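Local coordinates for protein C alpha-dehydrogenase (Sphingobium sp. SYK-6, PDB 4YAC) that binds NADH and, as a short-chain dehydrogenase/reductase of the lignin beta-aryl ether cleavage pathway, probably oxidises an alcohol substrate with NAD(+) as hydride acceptor, at residues A[18-22]-A[88-92]; A[25-30]-A[235-239]; A[92-96]-A[110-115]. All blocks are in the same frame, centred on the assembly; numbering follows the deposited sequence.

Contact 1. Residues A[18-22]-A[88-92]; sequences VALGQ and LCNTA. With NAI (1,4-dihydronicotinamide adenine dinucleotide), chain B.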
ATOM      1  N   VAL A  18       2.889  20.949  -5.739  1.00 29.87           N
ATOM      2  CA  VAL A  18       1.762  20.340  -6.448  1.00 29.47           C
ATOM      3  C   VAL A  18       0.422  20.816  -5.907  1.00 27.66           C
ATOM      4  O   VAL A  18      -0.481  21.144  -6.676  1.00 31.40           O
ATOM      5  CB  VAL A  18       1.823  18.794  -6.363  1.00 31.17           C
ATOM      6  CG1 VAL A  18       0.530  18.156  -6.865  1.00 36.26           C
ATOM      7  CG2 VAL A  18       2.996  18.276  -7.166  1.00 38.86           C
ATOM      8  N   ALA A  19       0.292  20.851  -4.585  1.00 24.67           N
ATOM      9  CA  ALA A  19      -0.983  21.217  -3.973  1.00 26.09           C
ATOM     10  C   ALA A  19      -1.348  22.673  -4.259  1.00 26.72           C
ATOM     11  O   ALA A  19      -2.511  22.987  -4.497  1.00 28.44           O
ATOM     12  CB  ALA A  19      -0.941  20.974  -2.486  1.00 30.04           C
ATOM     13  N   LEU A  20      -0.359  23.560  -4.226  1.00 24.69           N
ATOM     14  CA  LEU A  20      -0.598  24.960  -4.563  1.00 24.66           C
ATOM     15  C   LEU A  20      -1.079  25.068  -6.007  1.00 29.52           C
ATOM     16  O   LEU A  20      -1.960  25.867  -6.318  1.00 27.83           O
ATOM     17  CB  LEU A  20       0.663  25.797  -4.354  1.00 29.15           C
ATOM     18  CG  LEU A  20       0.609  27.256  -4.814  1.00 31.26           C
ATOM     19  CD1 LEU A  20      -0.554  27.988  -4.168  1.00 30.75           C
ATOM     20  CD2 LEU A  20       1.917  27.956  -4.494  1.00 35.91           C
ATOM     21  N   GLY A  21      -0.504  24.253  -6.884  1.00 29.53           N
ATOM     22  CA  GLY A  21      -0.936  24.193  -8.267  1.00 29.60           C
ATOM     23  C   GLY A  21      -2.395  23.794  -8.371  1.00 37.46           C
ATOM     24  O   GLY A  21      -3.143  24.338  -9.182  1.00 34.92           O
ATOM     25  N   GLN A  22      -2.803  22.840  -7.542  1.00 35.42           N
ATOM     26  CA  GLN A  22      -4.199  22.421  -7.504  1.00 33.58           C
ATOM     27  C   GLN A  22      -5.076  23.567  -7.009  1.00 28.79           C
ATOM     28  O   GLN A  22      -6.107  23.868  -7.606  1.00 31.58           O
ATOM     29  CB  GLN A  22      -4.360  21.181  -6.620  1.00 31.01           C
ATOM     30  CG  GLN A  22      -3.692  19.947  -7.220  1.00 29.78           C
ATOM     31  CD  GLN A  22      -3.711  18.734  -6.306  1.00 31.67           C
ATOM     32  OE1 GLN A  22      -4.173  18.799  -5.167  1.00 27.07           O
ATOM     33  NE2 GLN A  22      -3.188  17.616  -6.802  1.00 31.50           N
ATOM     34  N   LEU A  88     -12.356  17.369  -1.362  1.00 32.65           N
ATOM     35  CA  LEU A  88     -11.194  17.220  -0.494  1.00 26.03           C
ATOM     36  C   LEU A  88     -10.004  16.741  -1.314  1.00 28.61           C
ATOM     37  O   LEU A  88     -10.078  15.698  -1.966  1.00 26.42           O
ATOM     38  CB  LEU A  88     -11.486  16.237   0.640  1.00 23.26           C
ATOM     39  CG  LEU A  88     -10.279  15.849   1.503  1.00 22.13           C
ATOM     40  CD1 LEU A  88      -9.767  17.048   2.281  1.00 26.28           C
ATOM     41  CD2 LEU A  88     -10.631  14.702   2.440  1.00 27.81           C
ATOM     42  N   CYS A  89      -8.916  17.506  -1.279  1.00 26.31           N
ATOM     43  CA  CYS A  89      -7.703  17.162  -2.010  1.00 23.95           C
ATOM     44  C   CYS A  89      -6.615  16.811  -1.009  1.00 23.38           C
ATOM     45  O   CYS A  89      -5.996  17.698  -0.417  1.00 27.78           O
ATOM     46  CB  CYS A  89      -7.248  18.314  -2.915  1.00 28.12           C
ATOM     47  SG  CYS A  89      -8.432  18.784  -4.190  1.00 26.55           S
ATOM     48  N   ASN A  90      -6.405  15.515  -0.808  1.00 26.71           N
ATOM     49  CA  ASN A  90      -5.350  15.030   0.071  1.00 27.33           C
ATOM     50  C   ASN A  90      -4.038  14.959  -0.698  1.00 25.99           C
ATOM     51  O   ASN A  90      -3.720  13.930  -1.292  1.00 26.55           O
ATOM     52  CB  ASN A  90      -5.702  13.652   0.637  1.00 26.02           C
ATOM     53  CG  ASN A  90      -7.057  13.619   1.315  1.00 24.56           C
ATOM     54  OD1 ASN A  90      -7.198  14.013   2.471  1.00 23.57           O
ATOM     55  ND2 ASN A  90      -8.059  13.123   0.602  1.00 26.20           N
ATOM     56  N   THR A  91      -3.276  16.051  -0.687  1.00 24.82           N
ATOM     57  CA  THR A  91      -2.135  16.186  -1.586  1.00 23.61           C
ATOM     58  C   THR A  91      -0.813  16.408  -0.855  1.00 27.40           C
ATOM     59  O   THR A  91       0.249  16.113  -1.402  1.00 29.45           O
ATOM     60  CB  THR A  91      -2.401  17.331  -2.586  1.00 26.30           C
ATOM     61  OG1 THR A  91      -3.590  17.019  -3.321  1.00 29.70           O
ATOM     62  CG2 THR A  91      -1.251  17.515  -3.571  1.00 29.01           C
ATOM     63  N   ALA A  92      -0.869  16.900   0.378  1.00 25.25           N
ATOM     64  CA  ALA A  92       0.350  17.075   1.165  1.00 24.56           C
ATOM     65  C   ALA A  92       1.118  15.766   1.231  1.00 24.63           C
ATOM     66  O   ALA A  92       0.534  14.693   1.339  1.00 26.22           O
ATOM     67  CB  ALA A  92       0.025  17.565   2.564  1.00 26.43           C
TER
HETATM   68  PA  NAI B 500       6.438  20.824  -1.439  1.00 39.03           P
HETATM   69  O1A NAI B 500       7.548  20.943  -0.424  1.00 47.11           O
HETATM   70  O2A NAI B 500       6.667  21.852  -2.562  1.00 43.31           O
HETATM   71  O5B NAI B 500       5.052  21.095  -0.748  1.00 32.17           O
HETATM   72  C5B NAI B 500       4.674  20.329   0.350  1.00 32.74           C
HETATM   73  C4B NAI B 500       3.786  21.118   1.217  1.00 28.54           C
HETATM   74  O4B NAI B 500       3.157  20.206   2.178  1.00 25.14           O
HETATM   75  C3B NAI B 500       4.528  22.118   1.974  1.00 28.76           C
HETATM   76  O3B NAI B 500       3.883  23.383   1.911  1.00 29.11           O
HETATM   77  C2B NAI B 500       4.574  21.622   3.327  1.00 24.80           C
HETATM   78  O2B NAI B 500       4.662  22.695   4.283  1.00 28.23           O
HETATM   79  C1B NAI B 500       3.344  20.871   3.468  1.00 24.03           C
HETATM   80  N9A NAI B 500       3.370  19.927   4.552  1.00 24.62           N
HETATM   81  C8A NAI B 500       4.350  19.040   4.886  1.00 23.47           C
HETATM   82  N7A NAI B 500       3.993  18.344   5.979  1.00 24.07           N
HETATM   83  C5A NAI B 500       2.755  18.763   6.387  1.00 26.42           C
HETATM   84  C6A NAI B 500       1.874  18.442   7.414  1.00 23.59           C
HETATM   85  N6A NAI B 500       2.184  17.441   8.387  1.00 23.58           N
HETATM   86  N1A NAI B 500       0.684  19.096   7.510  1.00 24.13           N
HETATM   87  C2A NAI B 500       0.334  20.055   6.632  1.00 21.82           C
HETATM   88  N3A NAI B 500       1.154  20.391   5.621  1.00 24.60           N
HETATM   89  C4A NAI B 500       2.355  19.776   5.476  1.00 23.64           C
HETATM   90  O3  NAI B 500       6.401  19.391  -2.021  1.00 40.23           O
HETATM   91  PN  NAI B 500       5.848  19.084  -3.494  1.00 48.21           P
HETATM   92  O1N NAI B 500       6.749  19.752  -4.521  1.00 56.63           O
HETATM   93  O2N NAI B 500       5.838  17.499  -3.729  1.00 58.12           O
HETATM   94  O5D NAI B 500       4.405  19.630  -3.642  1.00 50.43           O

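Contact 2. Residues A[25-30]-A[235-239]; sequences VLAEEA and GRVVL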
ATOM      1  N   VAL A  25      -5.623  26.416  -9.703  1.00 33.50           N
ATOM      2  CA  VAL A  25      -6.540  26.028 -10.769  1.00 31.40           C
ATOM      3  C   VAL A  25      -7.975  25.973 -10.262  1.00 35.00           C
ATOM      4  O   VAL A  25      -8.898  26.402 -10.955  1.00 34.22           O
ATOM      5  CB  VAL A  25      -6.149  24.659 -11.373  1.00 37.66           C
ATOM      6  CG1 VAL A  25      -7.211  24.158 -12.349  1.00 34.53           C
ATOM      7  CG2 VAL A  25      -4.800  24.757 -12.073  1.00 33.07           C
ATOM      8  N   LEU A  26      -8.170  25.454  -9.054  1.00 31.87           N
ATOM      9  CA  LEU A  26      -9.516  25.340  -8.506  1.00 29.63           C
ATOM     10  C   LEU A  26     -10.091  26.718  -8.161  1.00 36.23           C
ATOM     11  O   LEU A  26     -11.271  26.982  -8.401  1.00 34.54           O
ATOM     12  CB  LEU A  26      -9.514  24.431  -7.271  1.00 32.64           C
ATOM     13  CG  LEU A  26      -9.145  22.968  -7.552  1.00 31.97           C
ATOM     14  CD1 LEU A  26      -8.941  22.201  -6.251  1.00 28.64           C
ATOM     15  CD2 LEU A  26     -10.201  22.289  -8.409  1.00 38.42           C
ATOM     16  N   ALA A  27      -9.255  27.599  -7.622  1.00 37.48           N
ATOM     17  CA  ALA A  27      -9.699  28.931  -7.211  1.00 35.81           C
ATOM     18  C   ALA A  27      -9.922  29.862  -8.400  1.00 33.81           C
ATOM     19  O   ALA A  27     -10.864  30.662  -8.412  1.00 32.49           O
ATOM     20  CB  ALA A  27      -8.685  29.547  -6.258  1.00 37.57           C
ATOM     21  N   GLU A  28      -9.055  29.759  -9.401  1.00 35.23           N
ATOM     22  CA  GLU A  28      -9.063  30.701 -10.516  1.00 34.28           C
ATOM     23  C   GLU A  28      -9.965  30.235 -11.652  1.00 43.72           C
ATOM     24  O   GLU A  28     -10.955  30.892 -11.968  1.00 62.24           O
ATOM     25  CB  GLU A  28      -7.640  30.919 -11.028  1.00 40.48           C
ATOM     26  CG  GLU A  28      -6.739  31.603 -10.015  1.00 37.11           C
ATOM     27  CD  GLU A  28      -5.354  31.892 -10.559  1.00 41.19           C
ATOM     28  OE1 GLU A  28      -5.240  32.728 -11.481  1.00 36.66           O
ATOM     29  OE2 GLU A  28      -4.380  31.281 -10.065  1.00 42.25           O
ATOM     30  N   GLU A  29      -9.630  29.102 -12.260  1.00 36.81           N
ATOM     31  CA  GLU A  29     -10.400  28.605 -13.398  1.00 43.80           C
ATOM     32  C   GLU A  29     -11.770  28.088 -12.975  1.00 47.02           C
ATOM     33  O   GLU A  29     -12.798  28.539 -13.482  1.00 44.22           O
ATOM     34  CB  GLU A  29      -9.642  27.491 -14.120  1.00 43.18           C
ATOM     35  CG  GLU A  29      -8.268  27.894 -14.613  1.00 62.25           C
ATOM     36  CD  GLU A  29      -7.552  26.759 -15.311  1.00 76.08           C
ATOM     37  OE1 GLU A  29      -8.234  25.854 -15.836  1.00 90.93           O
ATOM     38  OE2 GLU A  29      -6.305  26.772 -15.328  1.00 77.70           O
ATOM     39  N   ALA A  30     -11.779  27.133 -12.051  1.00 44.32           N
ATOM     40  CA  ALA A  30     -13.018  26.495 -11.618  1.00 35.07           C
ATOM     41  C   ALA A  30     -13.863  27.408 -10.736  1.00 38.64           C
ATOM     42  O   ALA A  30     -15.038  27.126 -10.499  1.00 39.38           O
ATOM     43  CB  ALA A  30     -12.712  25.205 -10.882  1.00 34.66           C
ATOM     44  N   GLY A 235      -2.473  20.587 -12.192  1.00 40.75           N
ATOM     45  CA  GLY A 235      -3.700  21.041 -11.566  1.00 36.70           C
ATOM     46  C   GLY A 235      -4.874  20.937 -12.523  1.00 38.33           C
ATOM     47  O   GLY A 235      -5.989  20.608 -12.121  1.00 33.86           O
ATOM     48  N   ARG A 236      -4.623  21.208 -13.799  1.00 37.81           N
ATOM     49  CA  ARG A 236      -5.672  21.127 -14.804  1.00 34.74           C
ATOM     50  C   ARG A 236      -6.042  19.679 -15.111  1.00 44.42           C
ATOM     51  O   ARG A 236      -7.198  19.382 -15.405  1.00 37.99           O
ATOM     52  CB  ARG A 236      -5.239  21.857 -16.077  1.00 38.44           C
ATOM     53  CG  ARG A 236      -5.210  23.356 -15.888  1.00 49.19           C
ATOM     54  CD  ARG A 236      -4.615  24.089 -17.069  1.00 55.15           C
ATOM     55  NE  ARG A 236      -4.780  25.531 -16.901  1.00 54.10           N
ATOM     56  CZ  ARG A 236      -3.853  26.449 -17.162  1.00 59.23           C
ATOM     57  NH1 ARG A 236      -2.656  26.106 -17.620  1.00 64.05           N
ATOM     58  NH2 ARG A 236      -4.134  27.730 -16.963  1.00 67.78           N
ATOM     59  N   VAL A 237      -5.062  18.783 -15.042  1.00 57.13           N
ATOM     60  CA  VAL A 237      -5.328  17.355 -15.184  1.00 50.07           C
ATOM     61  C   VAL A 237      -6.282  16.918 -14.080  1.00 39.35           C
ATOM     62  O   VAL A 237      -7.218  16.155 -14.316  1.00 37.32           O
ATOM     63  CB  VAL A 237      -4.028  16.517 -15.120  1.00 46.70           C
ATOM     64  CG1 VAL A 237      -4.339  15.017 -15.088  1.00 44.86           C
ATOM     65  CG2 VAL A 237      -3.126  16.846 -16.295  1.00 45.71           C
ATOM     66  N   VAL A 238      -6.033  17.415 -12.874  1.00 34.09           N
ATOM     67  CA  VAL A 238      -6.864  17.089 -11.725  1.00 31.53           C
ATOM     68  C   VAL A 238      -8.268  17.626 -11.922  1.00 36.48           C
ATOM     69  O   VAL A 238      -9.248  16.912 -11.717  1.00 37.30           O
ATOM     70  CB  VAL A 238      -6.271  17.659 -10.423  1.00 32.04           C
ATOM     71  CG1 VAL A 238      -7.314  17.686  -9.306  1.00 36.75           C
ATOM     72  CG2 VAL A 238      -5.072  16.843 -10.005  1.00 38.29           C
ATOM     73  N   LEU A 239      -8.354  18.894 -12.310  1.00 42.17           N
ATOM     74  CA  LEU A 239      -9.643  19.541 -12.513  1.00 44.86           C
ATOM     75  C   LEU A 239     -10.492  18.719 -13.466  1.00 42.83           C
ATOM     76  O   LEU A 239     -11.672  18.473 -13.221  1.00 44.98           O
ATOM     77  CB  LEU A 239      -9.456  20.955 -13.061  1.00 41.27           C
ATOM     78  CG  LEU A 239     -10.745  21.699 -13.420  1.00 39.15           C
ATOM     79  CD1 LEU A 239     -11.661  21.818 -12.210  1.00 36.64           C
ATOM     80  CD2 LEU A 239     -10.419  23.068 -13.983  1.00 41.75           C
TER

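Contact 3. Residues A[92-96]-A[110-115]; sequences AGVSQ and WQMDVN. With NAI (1,4-dihydronicotinamide adenine dinucleotide), chain B.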
ATOM      1  N   ALA A  92      -0.869  16.900   0.378  1.00 25.25           N
ATOM      2  CA  ALA A  92       0.350  17.075   1.165  1.00 24.56           C
ATOM      3  C   ALA A  92       1.118  15.766   1.231  1.00 24.63           C
ATOM      4  O   ALA A  92       0.534  14.693   1.339  1.00 26.22           O
ATOM      5  CB  ALA A  92       0.025  17.565   2.564  1.00 26.43           C
ATOM      6  N   GLY A  93       2.436  15.860   1.141  1.00 26.16           N
ATOM      7  CA  GLY A  93       3.279  14.689   1.268  1.00 28.34           C
ATOM      8  C   GLY A  93       4.716  15.096   1.477  1.00 23.68           C
ATOM      9  O   GLY A  93       5.113  16.199   1.103  1.00 26.33           O
ATOM     10  N   VAL A  94       5.493  14.201   2.080  1.00 24.80           N
ATOM     11  CA  VAL A  94       6.918  14.422   2.286  1.00 24.95           C
ATOM     12  C   VAL A  94       7.708  13.223   1.791  1.00 26.92           C
ATOM     13  O   VAL A  94       7.143  12.156   1.547  1.00 25.64           O
ATOM     14  CB  VAL A  94       7.249  14.665   3.769  1.00 24.66           C
ATOM     15  CG1 VAL A  94       6.502  15.883   4.285  1.00 27.52           C
ATOM     16  CG2 VAL A  94       6.907  13.434   4.608  1.00 27.44           C
ATOM     17  N   SER A  95       9.018  13.395   1.656  1.00 27.48           N
ATOM     18  CA  SER A  95       9.872  12.295   1.237  1.00 37.61           C
ATOM     19  C   SER A  95      11.315  12.497   1.663  1.00 36.09           C
ATOM     20  O   SER A  95      11.835  13.610   1.653  1.00 53.26           O
ATOM     21  CB  SER A  95       9.809  12.117  -0.279  1.00 39.22           C
ATOM     22  OG  SER A  95      10.257  13.285  -0.945  1.00 53.23           O
ATOM     23  N   GLN A  96      11.942  11.392   2.051  1.00 36.04           N
ATOM     24  CA  GLN A  96      13.376  11.348   2.280  1.00 32.82           C
ATOM     25  C   GLN A  96      13.845   9.959   1.882  1.00 36.02           C
ATOM     26  O   GLN A  96      13.336   8.954   2.379  1.00 43.69           O
ATOM     27  CB  GLN A  96      13.724  11.657   3.735  1.00 53.84           C
ATOM     28  CG  GLN A  96      15.179  12.054   3.949  1.00 79.49           C
ATOM     29  CD  GLN A  96      15.353  13.034   5.095  1.00111.54           C
ATOM     30  OE1 GLN A  96      15.656  14.207   4.881  1.00120.58           O
ATOM     31  NE2 GLN A  96      15.164  12.555   6.318  1.00107.92           N
ATOM     32  N   TRP A 110       7.871   9.699  10.612  1.00 26.09           N
ATOM     33  CA  TRP A 110       7.599  10.995   9.993  1.00 32.86           C
ATOM     34  C   TRP A 110       6.866  10.831   8.662  1.00 46.46           C
ATOM     35  O   TRP A 110       5.810  11.423   8.453  1.00 28.67           O
ATOM     36  CB  TRP A 110       8.901  11.773   9.797  1.00 27.91           C
ATOM     37  CG  TRP A 110       8.762  12.999   8.956  1.00 32.40           C
ATOM     38  CD1 TRP A 110       7.803  13.971   9.063  1.00 34.69           C
ATOM     39  CD2 TRP A 110       9.618  13.399   7.886  1.00 29.12           C
ATOM     40  NE1 TRP A 110       8.010  14.945   8.119  1.00 28.97           N
ATOM     41  CE2 TRP A 110       9.122  14.617   7.384  1.00 27.82           C
ATOM     42  CE3 TRP A 110      10.760  12.845   7.297  1.00 29.35           C
ATOM     43  CZ2 TRP A 110       9.722  15.286   6.327  1.00 24.72           C
ATOM     44  CZ3 TRP A 110      11.353  13.514   6.246  1.00 30.23           C
ATOM     45  CH2 TRP A 110      10.837  14.722   5.775  1.00 29.84           C
ATOM     46  N   GLN A 111       7.408  10.010   7.768  1.00 26.66           N
ATOM     47  CA  GLN A 111       6.815   9.852   6.443  1.00 26.93           C
ATOM     48  C   GLN A 111       5.489   9.097   6.509  1.00 28.32           C
ATOM     49  O   GLN A 111       4.547   9.430   5.788  1.00 23.90           O
ATOM     50  CB  GLN A 111       7.794   9.148   5.503  1.00 29.41           C
ATOM     51  CG  GLN A 111       9.028   9.987   5.199  1.00 28.35           C
ATOM     52  CD  GLN A 111       9.953   9.343   4.189  1.00 31.31           C
ATOM     53  OE1 GLN A 111       9.618   9.224   3.010  1.00 38.41           O
ATOM     54  NE2 GLN A 111      11.125   8.923   4.647  1.00 40.46           N
ATOM     55  N   MET A 112       5.403   8.094   7.381  1.00 23.33           N
ATOM     56  CA  MET A 112       4.149   7.375   7.589  1.00 21.21           C
ATOM     57  C   MET A 112       3.065   8.319   8.107  1.00 21.68           C
ATOM     58  O   MET A 112       1.925   8.286   7.642  1.00 24.73           O
ATOM     59  CB  MET A 112       4.340   6.219   8.573  1.00 30.19           C
ATOM     60  CG  MET A 112       5.009   5.002   7.968  1.00 44.39           C
ATOM     61  SD  MET A 112       3.904   4.054   6.894  1.00 37.72           S
ATOM     62  CE  MET A 112       5.072   3.486   5.681  1.00 73.85           C
ATOM     63  N   ASP A 113       3.421   9.173   9.060  1.00 25.16           N
ATOM     64  CA  ASP A 113       2.425  10.028   9.701  1.00 28.35           C
ATOM     65  C   ASP A 113       1.847  11.041   8.706  1.00 26.61           C
ATOM     66  O   ASP A 113       0.633  11.213   8.627  1.00 24.24           O
ATOM     67  CB  ASP A 113       3.032  10.747  10.916  1.00 58.53           C
ATOM     68  CG  ASP A 113       2.001  11.087  11.987  1.00 67.72           C
ATOM     69  OD1 ASP A 113       0.855  10.594  11.915  1.00 62.20           O
ATOM     70  OD2 ASP A 113       2.354  11.835  12.922  1.00 69.34           O
ATOM     71  N   VAL A 114       2.702  11.707   7.937  1.00 24.42           N
ATOM     72  CA  VAL A 114       2.204  12.706   6.984  1.00 25.84           C
ATOM     73  C   VAL A 114       1.551  12.054   5.772  1.00 23.21           C
ATOM     74  O   VAL A 114       0.445  12.425   5.388  1.00 24.70           O
ATOM     75  CB  VAL A 114       3.327  13.639   6.484  1.00 34.36           C
ATOM     76  CG1 VAL A 114       2.776  14.663   5.487  1.00 28.41           C
ATOM     77  CG2 VAL A 114       3.985  14.348   7.648  1.00 29.70           C
ATOM     78  N   ASN A 115       2.231  11.087   5.171  1.00 23.71           N
ATOM     79  CA  ASN A 115       1.782  10.545   3.893  1.00 21.48           C
ATOM     80  C   ASN A 115       0.597   9.596   4.011  1.00 24.82           C
ATOM     81  O   ASN A 115      -0.206   9.496   3.082  1.00 25.55           O
ATOM     82  CB  ASN A 115       2.935   9.829   3.187  1.00 22.24           C
ATOM     83  CG  ASN A 115       4.035  10.778   2.752  1.00 26.42           C
ATOM     84  OD1 ASN A 115       3.976  11.986   3.006  1.00 24.39           O
ATOM     85  ND2 ASN A 115       5.051  10.232   2.091  1.00 29.25           N
TER
HETATM   86  PA  NAI B 500       6.438  20.824  -1.439  1.00 39.03           P
HETATM   87  O1A NAI B 500       7.548  20.943  -0.424  1.00 47.11           O
HETATM   88  O2A NAI B 500       6.667  21.852  -2.562  1.00 43.31           O
HETATM   89  O5B NAI B 500       5.052  21.095  -0.748  1.00 32.17           O
HETATM   90  C5B NAI B 500       4.674  20.329   0.350  1.00 32.74           C
HETATM   91  C4B NAI B 500       3.786  21.118   1.217  1.00 28.54           C
HETATM   92  O4B NAI B 500       3.157  20.206   2.178  1.00 25.14           O
HETATM   93  C3B NAI B 500       4.528  22.118   1.974  1.00 28.76           C
HETATM   94  O3B NAI B 500       3.883  23.383   1.911  1.00 29.11           O
HETATM   95  C2B NAI B 500       4.574  21.622   3.327  1.00 24.80           C
HETATM   96  O2B NAI B 500       4.662  22.695   4.283  1.00 28.23           O
HETATM   97  C1B NAI B 500       3.344  20.871   3.468  1.00 24.03           C
HETATM   98  N9A NAI B 500       3.370  19.927   4.552  1.00 24.62           N
HETATM   99  C8A NAI B 500       4.350  19.040   4.886  1.00 23.47           C
HETATM  100  N7A NAI B 500       3.993  18.344   5.979  1.00 24.07           N
HETATM  101  C5A NAI B 500       2.755  18.763   6.387  1.00 26.42           C
HETATM  102  C6A NAI B 500       1.874  18.442   7.414  1.00 23.59           C
HETATM  103  N6A NAI B 500       2.184  17.441   8.387  1.00 23.58           N
HETATM  104  N1A NAI B 500       0.684  19.096   7.510  1.00 24.13           N
HETATM  105  C2A NAI B 500       0.334  20.055   6.632  1.00 21.82           C
HETATM  106  N3A NAI B 500       1.154  20.391   5.621  1.00 24.60           N
HETATM  107  C4A NAI B 500       2.355  19.776   5.476  1.00 23.64           C
HETATM  108  O3  NAI B 500       6.401  19.391  -2.021  1.00 40.23           O
HETATM  109  PN  NAI B 500       5.848  19.084  -3.494  1.00 48.21           P
HETATM  110  O1N NAI B 500       6.749  19.752  -4.521  1.00 56.63           O
HETATM  111  O2N NAI B 500       5.838  17.499  -3.729  1.00 58.12           O
HETATM  112  O5D NAI B 500       4.405  19.630  -3.642  1.00 50.43           O
HETATM  113  O   HOH W   1      -0.943  14.044   3.627  1.00 26.16           O

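Contact 1. Residues A[18-22]-A[88-92]
T91 is turned so that OG1 stands beside its backbone N (chi1 -59°) and CG2 lies anti to that N; this rotamer turns OG1 to Q22 and CG2 to A19 and V18. On the helix, CG of Q22 is anti to the carbonyl carbon (chi1 -68°) and the chain runs extended to its amide. Q22 reaches from the helix and T91 from the strand end to meet it. T91 OG1 donates to Q22 OE1 at 2.6 Å, a little out of the carbonyl plane. Beside this polar bond, T91 CG2 packs on A19 CB at 3.6 Å and on V18 CG1 at 3.8 Å. C89 adds its CB, 3.8 Å from Q22 OE1.

This is the heart of the Rossmann fold of the SDR family. Helix 17-28 follows the glycine-rich loop, and strand 87-90 runs into the N-T-A-G sequence that probably corresponds to the NNAG motif of classical SDRs. T91 is further tied by its backbone N to T12 OG1 and by its hydroxyl to T142 OG1. N90 points away from the helix and gives ND2 to L140 O. These bonds link the strand to both of its neighbours in the sheet.

At the start of the helix, V18 N donates to O5D of NADH at 2.9 Å, with an N-H...O angle of 149°. The helix start would thus probably help to stabilise the negative diphosphate. The buried side-chain oxygen OE1 of Q22 is met by a hydroxyl, which probably helps hold the helix against the sheet while its first turn holds the cofactor.

Contact 2. Residues A[25-30]-A[235-239]
L239 sets its two methyls against three residues of segment 25-30. This joins two helices on one face of the Rossmann sheet, 17-28 and 231-243. L239 CD2 meets V25 CG1 at 3.8 Å. L239 CD1 meets A30 CB at 3.8 Å and L26 CD2 at 4.1 Å, where the leucine ends pass side by side, pointing opposite ways.

V25 also lies over the backbone of G235, with CG1 3.8 Å from G235 O. A side chain on G235 would run into V25 CG2, so the missing CB lets the helices come close here. At the exposed margin, the extended chain of E29 meets the extended R236 at about a right angle. R236 NE donates to E29 OE2 on its syn side; the modelled 2.5 Å is unusually short and the exact length is doubtful. R236 NH2 adds a weak bond to the same oxygen. The two flat groups are 32° apart, so the carboxylate does not lie flush with the guanidinium. Replacing E29 with an alanine would probably leave the R236 guanidinium free to turn, with a weak, long ion pair to D233 as a remaining partner.

Farther out, V232 touches V25, and L239 also touches L4. L26 reaches inward to V34, L87 and C89 of the sheet. On the other side of helix 231-243, V237 packs on Y273 of the second subunit. A30, which receives L239 CD1, is held by the bond from its N to V25 O, 3.2 Å.

Contact 3. Residues A[92-96]-A[110-115]
The side chains of V94 and W110 run toward each other, and V94 CG2 settles over one face of the indole, offset toward its rim. It stands 4.0 Å from the six-membered ring's centroid and 25° off the normal, a CH-pi contact. The methyl occupies the crowded position between the backbone N and carbonyl carbon of V94, which turns it to the ring and to V114 CB. Q96 CB instead meets the edge of the same ring, near CZ3.

Two amides of helix 105-133 grip the loop. N115 faces the backbone of V94 with both ends. V94 N donates to N115 OD1 at 2.8 Å and 167°, in the carbonyl plane on a lone pair. N115 ND2 returns a bond to V94 O at 2.9 Å, nearly in its own amide plane. Q111 pairs more loosely with the poorly ordered Q96: NE2 donates to Q96 O at 3.2 Å, out of its amide plane, and the bond from Q96 N to Q111 OE1 is weak. One water donates to both A92 O and V114 O.

N115, probably the helix-kink asparagine of classical SDRs, lies at a pi-type turn; its ND2 also bonds to T160 OG1. V94 CG1 lies 3.9 Å from C8A of NADH, and V114 CG2 lies 3.7 Å from N6A. The amide pairs probably hold the loop so that V94, with V114 of the helix, lines the adenine.

Overall arrangement
Contacts 1 and 2 share helix 17-28 and touch each other: Q22 packs on V238, and C89 on L26. Contact 1 is the more central and is mostly buried, with a single hydroxyl-amide bond amid small apolar groups. Contact 2 lies farther out; its leucine and valine core ends in a salt bridge at the surface. Contact 3 begins at A92, where contact 1 ends, and is partly buried. It relies on side-chain amides bonding to loop backbone. Contacts 1 and 3 both reach NADH, the first at the diphosphate and the third at the adenine. Contact 2 does not touch contact 3, about 11 Å away between nearest atoms.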